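Local coordinates for hypothetical protein Atu2648 (Agrobacterium tumefaciens str. C58, PDB 1ZCE), which is of unknown function but adopts the EVE fold, akin to ASCH and PUA, and so may bind nucleic acid, at residues Asn34-Asn40 with Arg119-Pro124; Gly58-Val62 with Pro97-Lys101. All blocks are in the same frame, centred on the assembly; numbering follows the deposited sequence.

Contact 1: Asn34-Asn40 with Arg119-Pro124; sequences NYQARNN and RLSVQP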
ATOM      1  N   ASN A  34      -1.575  14.625   2.703  1.00  6.46           N
ATOM      2  CA  ASN A  34      -3.003  14.408   2.894  1.00  6.31           C
ATOM      3  C   ASN A  34      -3.139  13.933   4.337  1.00  5.19           C
ATOM      4  O   ASN A  34      -2.491  12.964   4.738  1.00  5.04           O
ATOM      5  CB  ASN A  34      -3.490  13.339   1.909  1.00  7.35           C
ATOM      6  CG  ASN A  34      -4.959  13.004   2.078  1.00  8.93           C
ATOM      7  OD1 ASN A  34      -5.351  12.330   3.031  1.00  8.86           O
ATOM      8  ND2 ASN A  34      -5.783  13.476   1.152  1.00 10.90           N
ATOM      9  N   TYR A  35      -3.970  14.613   5.119  1.00  5.89           N
ATOM     10  CA  TYR A  35      -4.132  14.257   6.524  1.00  6.41           C
ATOM     11  C   TYR A  35      -4.626  12.839   6.760  1.00  6.75           C
ATOM     12  O   TYR A  35      -4.096  12.129   7.612  1.00  6.12           O
ATOM     13  CB  TYR A  35      -5.060  15.256   7.218  1.00  7.66           C
ATOM     14  CG  TYR A  35      -4.516  16.664   7.225  1.00  9.24           C
ATOM     15  CD1 TYR A  35      -5.171  17.691   6.548  1.00  9.62           C
ATOM     16  CD2 TYR A  35      -3.333  16.969   7.892  1.00  9.56           C
ATOM     17  CE1 TYR A  35      -4.660  18.986   6.533  1.00 10.57           C
ATOM     18  CE2 TYR A  35      -2.813  18.259   7.883  1.00 10.80           C
ATOM     19  CZ  TYR A  35      -3.482  19.263   7.202  1.00 10.04           C
ATOM     20  OH  TYR A  35      -2.968  20.541   7.186  1.00 12.36           O
ATOM     21  N   GLN A  36      -5.634  12.416   6.010  1.00  5.89           N
ATOM     22  CA  GLN A  36      -6.170  11.073   6.183  1.00  6.94           C
ATOM     23  C   GLN A  36      -5.141   9.999   5.848  1.00  5.96           C
ATOM     24  O   GLN A  36      -5.036   8.993   6.551  1.00  5.88           O
ATOM     25  CB  GLN A  36      -7.422  10.886   5.327  1.00  9.07           C
ATOM     26  CG  GLN A  36      -7.964   9.470   5.354  1.00 14.18           C
ATOM     27  CD  GLN A  36      -8.197   8.960   6.762  1.00 19.14           C
ATOM     28  OE1 GLN A  36      -8.175   7.754   7.004  1.00 23.84           O
ATOM     29  NE2 GLN A  36      -8.434   9.873   7.695  1.00 21.97           N
ATOM     30  N   ALA A  37      -4.393  10.205   4.768  1.00  5.14           N
ATOM     31  CA  ALA A  37      -3.365   9.246   4.366  1.00  4.72           C
ATOM     32  C   ALA A  37      -2.282   9.187   5.447  1.00  4.32           C
ATOM     33  O   ALA A  37      -1.803   8.108   5.808  1.00  4.36           O
ATOM     34  CB  ALA A  37      -2.760   9.652   3.030  1.00  4.81           C
ATOM     35  N   ARG A  38      -1.902  10.357   5.952  1.00  3.80           N
ATOM     36  CA  ARG A  38      -0.907  10.455   7.009  1.00  4.65           C
ATOM     37  C   ARG A  38      -1.409   9.713   8.244  1.00  4.28           C
ATOM     38  O   ARG A  38      -0.670   8.956   8.872  1.00  4.36           O
ATOM     39  CB  ARG A  38      -0.669  11.921   7.373  1.00  4.88           C
ATOM     40  CG  ARG A  38       0.286  12.124   8.539  1.00  6.01           C
ATOM     41  CD  ARG A  38       0.098  13.496   9.172  1.00  5.95           C
ATOM     42  NE  ARG A  38      -1.201  13.611   9.828  1.00  6.98           N
ATOM     43  CZ  ARG A  38      -1.644  14.709  10.428  1.00  7.79           C
ATOM     44  NH1 ARG A  38      -0.893  15.802  10.457  1.00  9.91           N
ATOM     45  NH2 ARG A  38      -2.836  14.709  11.005  1.00  8.45           N
ATOM     46  N   ASN A  39      -2.670   9.940   8.593  1.00  3.74           N
ATOM     47  CA  ASN A  39      -3.252   9.299   9.759  1.00  5.48           C
ATOM     48  C   ASN A  39      -3.340   7.793   9.578  1.00  4.77           C
ATOM     49  O   ASN A  39      -3.232   7.047  10.548  1.00  4.96           O
ATOM     50  CB  ASN A  39      -4.626   9.898  10.071  1.00  6.40           C
ATOM     51  CG  ASN A  39      -4.539  11.357  10.513  1.00  7.20           C
ATOM     52  OD1 ASN A  39      -3.461  11.857  10.848  1.00  7.43           O
ATOM     53  ND2 ASN A  39      -5.681  12.039  10.526  1.00  7.97           N
ATOM     54  N   ASN A  40      -3.538   7.340   8.343  1.00  3.71           N
ATOM     55  CA  ASN A  40      -3.585   5.907   8.091  1.00  4.03           C
ATOM     56  C   ASN A  40      -2.197   5.338   8.389  1.00  3.94           C
ATOM     57  O   ASN A  40      -2.069   4.268   8.983  1.00  5.21           O
ATOM     58  CB  ASN A  40      -4.003   5.627   6.642  1.00  4.77           C
ATOM     59  CG  ASN A  40      -5.506   5.798   6.420  1.00  5.36           C
ATOM     60  OD1 ASN A  40      -5.976   5.949   5.290  1.00  6.52           O
ATOM     61  ND2 ASN A  40      -6.266   5.765   7.506  1.00  5.64           N
ATOM     62  N   ARG A 119      -8.976  10.494  -3.876  1.00 21.79           N
ATOM     63  CA  ARG A 119      -7.794  11.273  -3.515  1.00 19.36           C
ATOM     64  C   ARG A 119      -6.939  10.729  -2.374  1.00 16.78           C
ATOM     65  O   ARG A 119      -6.033  11.412  -1.898  1.00 17.85           O
ATOM     66  CB  ARG A 119      -8.217  12.699  -3.168  1.00 20.07           C
ATOM     67  CG  ARG A 119      -8.782  13.485  -4.334  1.00 21.82           C
ATOM     68  CD  ARG A 119      -9.324  14.833  -3.885  1.00 22.43           C
ATOM     69  NE  ARG A 119      -8.482  15.450  -2.862  1.00 23.85           N
ATOM     70  CZ  ARG A 119      -8.754  15.428  -1.561  1.00 24.99           C
ATOM     71  NH1 ARG A 119      -7.931  16.010  -0.697  1.00 26.12           N
ATOM     72  NH2 ARG A 119      -9.857  14.836  -1.124  1.00 25.54           N
ATOM     73  N   LEU A 120      -7.216   9.510  -1.937  1.00 13.05           N
ATOM     74  CA  LEU A 120      -6.458   8.920  -0.842  1.00  9.54           C
ATOM     75  C   LEU A 120      -5.318   8.054  -1.379  1.00  8.18           C
ATOM     76  O   LEU A 120      -5.565   7.036  -2.027  1.00  8.20           O
ATOM     77  CB  LEU A 120      -7.394   8.087   0.023  1.00 10.91           C
ATOM     78  CG  LEU A 120      -6.799   7.662   1.359  1.00 10.46           C
ATOM     79  CD1 LEU A 120      -6.495   8.897   2.202  1.00 11.10           C
ATOM     80  CD2 LEU A 120      -7.780   6.756   2.082  1.00 12.81           C
ATOM     81  N   SER A 121      -4.076   8.445  -1.095  1.00  6.55           N
ATOM     82  CA  SER A 121      -2.904   7.714  -1.589  1.00  6.71           C
ATOM     83  C   SER A 121      -2.475   6.544  -0.709  1.00  5.13           C
ATOM     84  O   SER A 121      -1.740   5.665  -1.161  1.00  5.63           O
ATOM     85  CB  SER A 121      -1.720   8.670  -1.776  1.00  9.51           C
ATOM     86  OG  SER A 121      -1.207   9.100  -0.528  1.00 12.11           O
ATOM     87  N   VAL A 122      -2.909   6.551   0.548  1.00  3.95           N
ATOM     88  CA  VAL A 122      -2.602   5.477   1.495  1.00  4.36           C
ATOM     89  C   VAL A 122      -3.963   5.143   2.086  1.00  4.03           C
ATOM     90  O   VAL A 122      -4.601   5.984   2.733  1.00  5.04           O
ATOM     91  CB  VAL A 122      -1.628   5.947   2.581  1.00  3.15           C
ATOM     92  CG1 VAL A 122      -1.296   4.786   3.507  1.00  4.97           C
ATOM     93  CG2 VAL A 122      -0.366   6.492   1.941  1.00  5.14           C
ATOM     94  N   GLN A 123      -4.398   3.907   1.865  1.00  4.15           N
ATOM     95  CA  GLN A 123      -5.737   3.494   2.257  1.00  4.43           C
ATOM     96  C   GLN A 123      -5.874   2.229   3.082  1.00  4.92           C
ATOM     97  O   GLN A 123      -4.980   1.385   3.117  1.00  4.67           O
ATOM     98  CB  GLN A 123      -6.575   3.276   0.987  1.00  7.33           C
ATOM     99  CG  GLN A 123      -6.410   4.332  -0.094  1.00  7.48           C
ATOM    100  CD  GLN A 123      -7.035   3.930  -1.422  1.00  6.41           C
ATOM    101  OE1 GLN A 123      -7.240   4.771  -2.295  1.00  8.78           O
ATOM    102  NE2 GLN A 123      -7.328   2.640  -1.585  1.00  4.95           N
ATOM    103  N   PRO A 124      -7.013   2.090   3.772  1.00  5.78           N
ATOM    104  CA  PRO A 124      -7.224   0.881   4.563  1.00  5.18           C
ATOM    105  C   PRO A 124      -7.762  -0.165   3.577  1.00  5.02           C
ATOM    106  O   PRO A 124      -8.288   0.172   2.509  1.00  5.73           O
ATOM    107  CB  PRO A 124      -8.279   1.305   5.580  1.00  6.25           C
ATOM    108  CG  PRO A 124      -9.082   2.300   4.821  1.00  8.47           C
ATOM    109  CD  PRO A 124      -8.038   3.107   4.071  1.00  5.65           C
TER
HETATM  110  O   HOH W   1      -5.143  15.726  -0.795  1.00 25.35           O

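Contact 2: Gly58-Val62 with Pro97-Lys101; sequences GLDVV and PVSLK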
ATOM      1  N   GLY A  58      -0.377   2.002 -15.251  1.00  6.08           N
ATOM      2  CA  GLY A  58      -0.413   0.638 -14.746  1.00  5.95           C
ATOM      3  C   GLY A  58      -1.788   0.303 -14.210  1.00  5.77           C
ATOM      4  O   GLY A  58      -2.477  -0.571 -14.740  1.00  6.68           O
ATOM      5  N   LEU A  59      -2.186   1.012 -13.158  1.00  6.82           N
ATOM      6  CA  LEU A  59      -3.490   0.840 -12.529  1.00  6.75           C
ATOM      7  C   LEU A  59      -3.740  -0.592 -12.076  1.00  6.87           C
ATOM      8  O   LEU A  59      -4.790  -1.171 -12.347  1.00  7.65           O
ATOM      9  CB  LEU A  59      -4.592   1.307 -13.487  1.00  7.70           C
ATOM     10  CG  LEU A  59      -4.363   2.713 -14.052  1.00  7.87           C
ATOM     11  CD1 LEU A  59      -5.500   3.080 -14.991  1.00  8.90           C
ATOM     12  CD2 LEU A  59      -4.259   3.727 -12.920  1.00 10.68           C
ATOM     13  N   ASP A  60      -2.766  -1.161 -11.378  1.00  6.29           N
ATOM     14  CA  ASP A  60      -2.904  -2.516 -10.879  1.00  7.48           C
ATOM     15  C   ASP A  60      -2.101  -2.778  -9.613  1.00  5.93           C
ATOM     16  O   ASP A  60      -1.133  -2.075  -9.307  1.00  6.23           O
ATOM     17  CB  ASP A  60      -2.523  -3.539 -11.962  1.00  8.73           C
ATOM     18  CG  ASP A  60      -1.170  -3.263 -12.611  1.00 10.97           C
ATOM     19  OD1 ASP A  60      -0.758  -4.092 -13.451  1.00 13.27           O
ATOM     20  OD2 ASP A  60      -0.518  -2.245 -12.304  1.00 10.26           O
ATOM     21  N   VAL A  61      -2.546  -3.780  -8.864  1.00  5.98           N
ATOM     22  CA  VAL A  61      -1.872  -4.196  -7.642  1.00  5.05           C
ATOM     23  C   VAL A  61      -0.770  -5.137  -8.115  1.00  5.12           C
ATOM     24  O   VAL A  61      -1.051  -6.222  -8.632  1.00  5.27           O
ATOM     25  CB  VAL A  61      -2.833  -4.947  -6.697  1.00  5.87           C
ATOM     26  CG1 VAL A  61      -2.070  -5.472  -5.485  1.00  5.78           C
ATOM     27  CG2 VAL A  61      -3.949  -4.013  -6.249  1.00  7.58           C
ATOM     28  N   VAL A  62       0.480  -4.726  -7.924  1.00  5.07           N
ATOM     29  CA  VAL A  62       1.615  -5.502  -8.397  1.00  5.42           C
ATOM     30  C   VAL A  62       2.446  -6.208  -7.343  1.00  5.97           C
ATOM     31  O   VAL A  62       3.276  -7.049  -7.677  1.00  6.15           O
ATOM     32  CB  VAL A  62       2.551  -4.610  -9.231  1.00  5.71           C
ATOM     33  CG1 VAL A  62       1.828  -4.145 -10.476  1.00  6.75           C
ATOM     34  CG2 VAL A  62       2.999  -3.406  -8.407  1.00  7.39           C
ATOM     35  N   PRO A  97      -0.676  -9.704 -11.319  1.00  8.72           N
ATOM     36  CA  PRO A  97      -1.119  -8.358 -10.947  1.00  8.67           C
ATOM     37  C   PRO A  97      -2.613  -8.154 -11.195  1.00  8.80           C
ATOM     38  O   PRO A  97      -3.130  -8.503 -12.255  1.00  9.69           O
ATOM     39  CB  PRO A  97      -0.232  -7.463 -11.804  1.00  8.25           C
ATOM     40  CG  PRO A  97       1.063  -8.225 -11.805  1.00  9.16           C
ATOM     41  CD  PRO A  97       0.589  -9.647 -12.074  1.00  8.86           C
ATOM     42  N   VAL A  98      -3.294  -7.585 -10.207  1.00  7.60           N
ATOM     43  CA  VAL A  98      -4.735  -7.360 -10.274  1.00  7.19           C
ATOM     44  C   VAL A  98      -5.084  -5.957 -10.760  1.00  7.06           C
ATOM     45  O   VAL A  98      -4.786  -4.963 -10.097  1.00  7.52           O
ATOM     46  CB  VAL A  98      -5.371  -7.599  -8.886  1.00  6.36           C
ATOM     47  CG1 VAL A  98      -6.878  -7.489  -8.975  1.00  8.25           C
ATOM     48  CG2 VAL A  98      -4.956  -8.966  -8.355  1.00  8.09           C
ATOM     49  N   SER A  99      -5.732  -5.886 -11.918  1.00  6.70           N
ATOM     50  CA  SER A  99      -6.105  -4.603 -12.503  1.00  7.75           C
ATOM     51  C   SER A  99      -7.263  -3.933 -11.777  1.00  7.62           C
ATOM     52  O   SER A  99      -8.107  -4.592 -11.168  1.00  7.76           O
ATOM     53  CB  SER A  99      -6.485  -4.780 -13.973  1.00  8.04           C
ATOM     54  OG  SER A  99      -7.719  -5.469 -14.088  1.00 10.44           O
ATOM     55  N   LEU A 100      -7.295  -2.608 -11.862  1.00  7.62           N
ATOM     56  CA  LEU A 100      -8.349  -1.821 -11.246  1.00  9.14           C
ATOM     57  C   LEU A 100      -9.679  -2.229 -11.870  1.00  8.79           C
ATOM     58  O   LEU A 100     -10.710  -2.264 -11.195  1.00  9.67           O
ATOM     59  CB  LEU A 100      -8.102  -0.331 -11.490  1.00 10.59           C
ATOM     60  CG  LEU A 100      -9.178   0.630 -10.981  1.00 10.78           C
ATOM     61  CD1 LEU A 100      -9.253   0.565  -9.465  1.00 10.80           C
ATOM     62  CD2 LEU A 100      -8.857   2.042 -11.443  1.00 11.36           C
ATOM     63  N   LYS A 101      -9.645  -2.534 -13.164  1.00  9.76           N
ATOM     64  CA  LYS A 101     -10.845  -2.945 -13.882  1.00 10.30           C
ATOM     65  C   LYS A 101     -11.447  -4.188 -13.239  1.00  9.17           C
ATOM     66  O   LYS A 101     -12.654  -4.248 -12.997  1.00  9.52           O
ATOM     67  CB  LYS A 101     -10.510  -3.227 -15.348  1.00 11.90           C
ATOM     68  CG  LYS A 101     -11.705  -3.649 -16.189  1.00 14.52           C
ATOM     69  CD  LYS A 101     -11.316  -3.786 -17.653  1.00 17.30           C
ATOM     70  CE  LYS A 101     -12.497  -4.213 -18.508  1.00 18.48           C
ATOM     71  NZ  LYS A 101     -13.012  -5.554 -18.115  1.00 21.47           N
TER
HETATM   72  O   HOH W   2      -2.678  -5.811 -14.403  1.00 27.75           O

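Contact 1: Asn34-Asn40 with Arg119-Pro124
Apolar contacts centre on Ala37, which points toward the other segment, its CB lying 3.9 Å from CB of Val122 and 3.9 Å from CD1 of Leu120. The same Leu120 CD1 also meets CG of Gln36 at 3.5 Å, while Leu120 CD2 reaches Asn40 OD1 at 3.8 Å. In the EVE fold seen here, helix 35-40 crosses strand 122-124 at 63°, the axes of these short pieces 7.3 Å apart at closest; the edge strand 122-125 pairs on its other side with strand 4-9. No direct hydrogen bond joins the two segments. Two asparagines are covered as much as the apolar residues. Asn40 faces the strand, its OD1 2.9 Å from Val122 O, two acceptors that cannot bond, and 3.7 Å from Pro124 CD; its ND2 bonds weakly to Gln36 OE1 (2.8 Å). Asn34 is the helix N-cap, OD1 accepting from Ala37 N at 2.9 Å. A water bridges the segments, accepting from Asn34 ND2 at 3.0 Å and weakly from Arg119 NH1 at 2.8 Å.

Contact 2: Gly58-Val62 with Pro97-Lys101
Val61 packs on Val98, CB to CB 4.3 Å, on the buried face of the sheet, where Val98 also meets Val133 and Met136 of helix 127-136. The two valines form an antiparallel hydrogen-bonded pair: Val61 N donates to Val98 O at 2.8 Å, and Val98 N returns a longer bond to Val61 O at 3.1 Å. One residue along, Asp60 and Ser99 make the non-hydrogen-bonded pair, their CA atoms 4.2 Å apart and their side chains on the opposite face. This is the open end of the long hairpin of strands 60-73 and 84-99. A G1 beta bulge leads into strand 60-73, in which Leu59, at left-handed backbone angles, and Asp60 both face His54 of strand 49-54. Leu59 O then accepts from Leu100 N at 2.9 Å, carrying the backbone pairing to the first residue of helix 100-105. Ser99 is the N-cap of that helix, its OG bonded to Asp102 N. At the exposed Pro97, Val62 CG1 rests 4.1 Å from Pro97 CB, while a water donates to Asp60 OD1 at 2.7 Å and only weakly to Pro97 O at 3.5 Å.

How the contacts relate
Both contacts reach the same mixed sheet, at different strands: contact 1 at the edge strand 122-125, contact 2 at the mutually adjacent inner strands 60-73 and 84-99. Their centres are 19 Å apart and their nearest atoms about 8 Å, so they do not touch. Each is partly buried: in contact 1 Ala37, Val122 and the polar Asn40 and Gln123 are buried, in contact 2 Val61 and Val98. Main-chain hydrogen bonds join the paired strands of contact 2, whereas in contact 1 side chains, including Asn40 against Val122 O, and a water do the work without a direct hydrogen bond across. Each has a helix N-cap, Asn34 or Ser99. Along the chain, contact 2 falls wholly between the segments of contact 1.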